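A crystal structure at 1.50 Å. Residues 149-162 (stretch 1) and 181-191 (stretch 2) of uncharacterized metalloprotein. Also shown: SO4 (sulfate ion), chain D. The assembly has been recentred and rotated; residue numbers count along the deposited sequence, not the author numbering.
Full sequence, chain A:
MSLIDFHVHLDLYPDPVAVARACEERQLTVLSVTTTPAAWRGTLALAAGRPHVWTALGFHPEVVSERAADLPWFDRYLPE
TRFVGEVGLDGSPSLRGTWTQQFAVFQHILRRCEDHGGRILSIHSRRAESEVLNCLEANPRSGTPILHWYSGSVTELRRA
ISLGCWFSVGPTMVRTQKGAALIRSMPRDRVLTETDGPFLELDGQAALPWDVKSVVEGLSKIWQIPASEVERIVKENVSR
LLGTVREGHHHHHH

Stretch 1 149-162: WYSGSVTELRRAIS
Stretch 2, residues 181-191: ALIRSMPRDRV

Stretch 1 runs as a loop through Ser-153 and then as a helix over 154-162; stretch 2 enters in a helix that begins earlier in the chain and includes Ala-181 to Ile-183, then passes through an extended Met-186 and Pro-187 (psi near 135°) and a 3-10 segment at 188-189. The two helices run in nearly the same direction, their axes 27° apart and 10.2 Å at closest approach. The register sets the CA of Val-154 6.3 Å from the CA of Leu-182, and the CA of Ile-161 7.3 Å from the CA of Met-186.

Apolar packing dominates the 501 Å² buried. Leu-182 (m, t) starts sideways, but its end swings nearer, so that CD2 lies 3.7 Å from Tyr-150 CE2, at the ring edge, 4.0 Å from Val-154 CG2 and 3.5 Å from Leu-157 CD2. Leu-157 (t, p) and Ile-161 (m, t), one helical turn apart, both point toward stretch 2. Leu-157 CD2 also lies 3.2 Å from Leu-182 O and 4.2 Å from Met-186 CG; the unbranched Met-186 (m, t, t) brings its end nearer stretch 1. Ile-161 CD1 reaches 3.3 Å from Ser-185 O and 3.9 Å from Pro-187 CD. Ser-185 (m) points toward stretch 1, its CB 3.9 Å from Leu-157 CD2 and its OG 4.1 Å from Val-154 CG1.

A single hydrogen bond crosses: Arg-190 NH1 donates to Ile-161 O (2.9 Å, 175°), with the carbonyl at the guanidinium edge. The long side chain (m, t, chi3 -103°, chi4 164°) spans the gap.

Polar contacts surround the helix start. Tyr-150 OH (chi1 t, chi2 85°) donates to Ser-153 O (2.7 Å), while Ser-153 OG (p) caps the helix by accepting from Glu-156 N (2.9 Å). A sulfate, probably from the crystallisation liquor, accepts from Val-154 N through O2 and from Thr-155 N through O3 (both 3.0 Å).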

# COMPACT_ATOMS: atom_id res chain seq x y z
N TRP A 149 -5.22 -0.35 3.45
CA TRP A 149 -6.67 -0.46 3.60
C TRP A 149 -7.07 -1.67 4.46
O TRP A 149 -7.83 -2.55 4.04
CB TRP A 149 -7.34 -0.53 2.22
CG TRP A 149 -8.84 -0.30 2.19
CD1 TRP A 149 -9.72 -0.31 3.25
CD2 TRP A 149 -9.63 -0.03 1.02
NE1 TRP A 149 -11.00 -0.09 2.80
CE2 TRP A 149 -10.97 0.09 1.44
CE3 TRP A 149 -9.32 0.10 -0.35
CZ2 TRP A 149 -12.01 0.35 0.55
CZ3 TRP A 149 -10.36 0.35 -1.23
CH2 TRP A 149 -11.69 0.48 -0.78
N TYR A 150 -6.53 -1.71 5.67
CA TYR A 150 -6.83 -2.78 6.60
C TYR A 150 -8.32 -2.81 6.95
O TYR A 150 -8.91 -1.78 7.30
CB TYR A 150 -5.96 -2.64 7.86
CG TYR A 150 -6.22 -3.74 8.84
CD1 TYR A 150 -5.59 -4.96 8.74
CD2 TYR A 150 -7.21 -3.57 9.84
CE1 TYR A 150 -5.89 -6.01 9.63
CE2 TYR A 150 -7.50 -4.60 10.72
CZ TYR A 150 -6.85 -5.81 10.61
OH TYR A 150 -7.15 -6.83 11.48
N SER A 151 -8.95 -3.98 6.83
CA SER A 151 -10.39 -4.12 7.06
C SER A 151 -10.72 -5.37 7.87
O SER A 151 -11.86 -5.87 7.82
CB SER A 151 -11.16 -4.11 5.73
OG SER A 151 -10.96 -5.29 4.98
N GLY A 152 -9.74 -5.88 8.61
CA GLY A 152 -9.92 -7.05 9.46
C GLY A 152 -10.43 -6.64 10.83
O GLY A 152 -10.89 -5.52 11.03
N SER A 153 -10.34 -7.58 11.76
CA SER A 153 -10.88 -7.37 13.11
C SER A 153 -9.93 -6.54 13.94
O SER A 153 -8.76 -6.39 13.62
CB SER A 153 -11.04 -8.72 13.80
OG SER A 153 -9.78 -9.32 14.03
N VAL A 154 -10.43 -6.01 15.05
CA VAL A 154 -9.57 -5.30 15.99
C VAL A 154 -8.59 -6.24 16.69
O VAL A 154 -7.46 -5.84 16.97
CB VAL A 154 -10.38 -4.54 17.07
CG1 VAL A 154 -9.41 -3.81 18.03
CG2 VAL A 154 -11.33 -3.59 16.42
N THR A 155 -9.03 -7.47 16.96
CA THR A 155 -8.13 -8.50 17.46
C THR A 155 -6.92 -8.68 16.55
O THR A 155 -5.79 -8.72 17.01
CB THR A 155 -8.82 -9.87 17.58
OG1 THR A 155 -9.93 -9.75 18.47
CG2 THR A 155 -7.85 -10.91 18.13
N GLU A 156 -7.17 -8.82 15.26
CA GLU A 156 -6.08 -8.99 14.31
C GLU A 156 -5.21 -7.72 14.17
O GLU A 156 -4.00 -7.83 13.94
CB GLU A 156 -6.63 -9.41 12.94
CG GLU A 156 -7.09 -10.85 12.90
CD GLU A 156 -8.08 -11.15 11.79
OE1 GLU A 156 -9.11 -10.44 11.70
OE2 GLU A 156 -7.84 -12.10 11.03
N LEU A 157 -5.83 -6.56 14.31
CA LEU A 157 -5.12 -5.29 14.25
C LEU A 157 -4.13 -5.19 15.41
O LEU A 157 -2.97 -4.79 15.22
CB LEU A 157 -6.10 -4.11 14.26
CG LEU A 157 -5.48 -2.72 14.39
CD1 LEU A 157 -4.41 -2.52 13.33
CD2 LEU A 157 -6.56 -1.65 14.31
N ARG A 158 -4.58 -5.56 16.61
CA ARG A 158 -3.70 -5.56 17.77
C ARG A 158 -2.49 -6.45 17.50
O ARG A 158 -1.37 -6.08 17.79
CB ARG A 158 -4.45 -6.01 19.04
N ARG A 159 -2.72 -7.60 16.89
CA ARG A 159 -1.61 -8.49 16.54
C ARG A 159 -0.67 -7.86 15.49
O ARG A 159 0.55 -7.97 15.59
CB ARG A 159 -2.13 -9.83 16.02
CG ARG A 159 -1.04 -10.81 15.71
CD ARG A 159 -1.56 -12.14 15.14
NE ARG A 159 -0.44 -12.94 14.68
CZ ARG A 159 -0.49 -13.85 13.71
NH1 ARG A 159 -1.61 -14.09 13.04
NH2 ARG A 159 0.62 -14.49 13.38
N ALA A 160 -1.26 -7.26 14.46
CA ALA A 160 -0.44 -6.59 13.46
C ALA A 160 0.47 -5.52 14.08
O ALA A 160 1.64 -5.42 13.75
CB ALA A 160 -1.34 -5.98 12.41
N ILE A 161 -0.11 -4.72 14.97
CA ILE A 161 0.67 -3.69 15.66
C ILE A 161 1.86 -4.34 16.38
O ILE A 161 3.00 -3.91 16.24
CB ILE A 161 -0.20 -2.90 16.61
CG1 ILE A 161 -1.21 -2.05 15.84
CG2 ILE A 161 0.68 -1.99 17.49
CD1 ILE A 161 -2.40 -1.62 16.65
N SER A 162 1.57 -5.42 17.11
CA SER A 162 2.60 -6.18 17.83
C SER A 162 3.72 -6.73 16.95
O SER A 162 4.87 -6.86 17.39
CB SER A 162 1.92 -7.31 18.63
OG SER A 162 1.69 -8.46 17.82
N ALA A 181 -12.93 3.13 14.30
CA ALA A 181 -12.55 2.33 15.45
C ALA A 181 -11.20 1.65 15.26
O ALA A 181 -10.41 1.56 16.19
CB ALA A 181 -13.64 1.28 15.75
N LEU A 182 -10.94 1.15 14.06
CA LEU A 182 -9.64 0.58 13.75
C LEU A 182 -8.54 1.65 13.87
O LEU A 182 -7.51 1.44 14.49
CB LEU A 182 -9.65 -0.06 12.35
CG LEU A 182 -10.40 -1.39 12.18
CD1 LEU A 182 -10.57 -1.75 10.70
CD2 LEU A 182 -9.65 -2.48 12.93
N ILE A 183 -8.78 2.81 13.28
CA ILE A 183 -7.81 3.92 13.34
C ILE A 183 -7.48 4.33 14.78
O ILE A 183 -6.31 4.54 15.11
CB ILE A 183 -8.32 5.12 12.50
CG1 ILE A 183 -8.31 4.77 10.99
CG2 ILE A 183 -7.48 6.39 12.79
CD1 ILE A 183 -9.03 5.77 10.08
N ARG A 184 -8.49 4.37 15.65
CA ARG A 184 -8.24 4.71 17.06
C ARG A 184 -7.28 3.75 17.80
O ARG A 184 -6.58 4.17 18.74
CB ARG A 184 -9.55 4.85 17.84
CG ARG A 184 -10.34 6.06 17.42
CD ARG A 184 -11.49 6.33 18.36
NE ARG A 184 -12.56 6.97 17.62
CZ ARG A 184 -13.59 6.34 17.07
NH1 ARG A 184 -13.75 5.02 17.20
NH2 ARG A 184 -14.49 7.04 16.40
N SER A 185 -7.21 2.49 17.37
CA SER A 185 -6.27 1.53 17.94
C SER A 185 -4.83 1.58 17.38
O SER A 185 -3.89 1.00 17.96
CB SER A 185 -6.83 0.11 17.82
OG SER A 185 -7.97 0.01 18.64
N MET A 186 -4.64 2.33 16.30
CA MET A 186 -3.35 2.41 15.63
C MET A 186 -2.47 3.46 16.30
O MET A 186 -2.94 4.57 16.58
CB MET A 186 -3.56 2.80 14.15
CG MET A 186 -4.32 1.81 13.30
SD MET A 186 -4.61 2.43 11.59
CE MET A 186 -5.60 1.11 10.93
N PRO A 187 -1.18 3.13 16.54
CA PRO A 187 -0.27 4.17 16.99
C PRO A 187 -0.16 5.25 15.90
O PRO A 187 0.01 4.92 14.71
CB PRO A 187 1.06 3.44 17.20
CG PRO A 187 0.86 2.08 16.69
CD PRO A 187 -0.53 1.82 16.40
N ARG A 188 -0.26 6.51 16.30
CA ARG A 188 -0.28 7.59 15.32
C ARG A 188 1.01 7.70 14.55
O ARG A 188 1.00 8.22 13.43
CB ARG A 188 -0.61 8.94 15.97
CG ARG A 188 -2.02 9.00 16.50
CD ARG A 188 -2.38 10.37 16.99
NE ARG A 188 -3.70 10.39 17.63
CZ ARG A 188 -4.22 11.46 18.23
NH1 ARG A 188 -3.54 12.61 18.29
NH2 ARG A 188 -5.43 11.38 18.76
N ASP A 189 2.11 7.24 15.14
CA ASP A 189 3.43 7.28 14.48
C ASP A 189 3.64 6.16 13.45
O ASP A 189 4.73 6.04 12.88
CB ASP A 189 4.60 7.37 15.51
CG ASP A 189 4.64 6.23 16.49
OD1 ASP A 189 3.86 5.27 16.37
OD2 ASP A 189 5.52 6.28 17.40
N ARG A 190 2.58 5.37 13.19
CA ARG A 190 2.63 4.33 12.14
C ARG A 190 1.48 4.45 11.14
O ARG A 190 1.21 3.50 10.38
CB ARG A 190 2.64 2.95 12.78
CG ARG A 190 3.99 2.58 13.41
CD ARG A 190 4.09 1.10 13.74
NE ARG A 190 3.92 0.85 15.16
CZ ARG A 190 3.66 -0.34 15.69
NH1 ARG A 190 3.54 -1.43 14.91
NH2 ARG A 190 3.54 -0.45 17.01
N VAL A 191 0.84 5.61 11.09
CA VAL A 191 -0.28 5.88 10.19
C VAL A 191 0.16 6.71 8.99
O VAL A 191 0.78 7.76 9.12
CB VAL A 191 -1.45 6.53 10.94
CG1 VAL A 191 -2.60 6.88 10.01
CG2 VAL A 191 -1.94 5.54 11.99
S SO4 D . -13.31 -7.64 16.57
O1 SO4 D . -14.41 -7.34 17.50
O2 SO4 D . -13.31 -6.61 15.53
O3 SO4 D . -12.03 -7.71 17.26
O4 SO4 D . -13.58 -8.92 15.91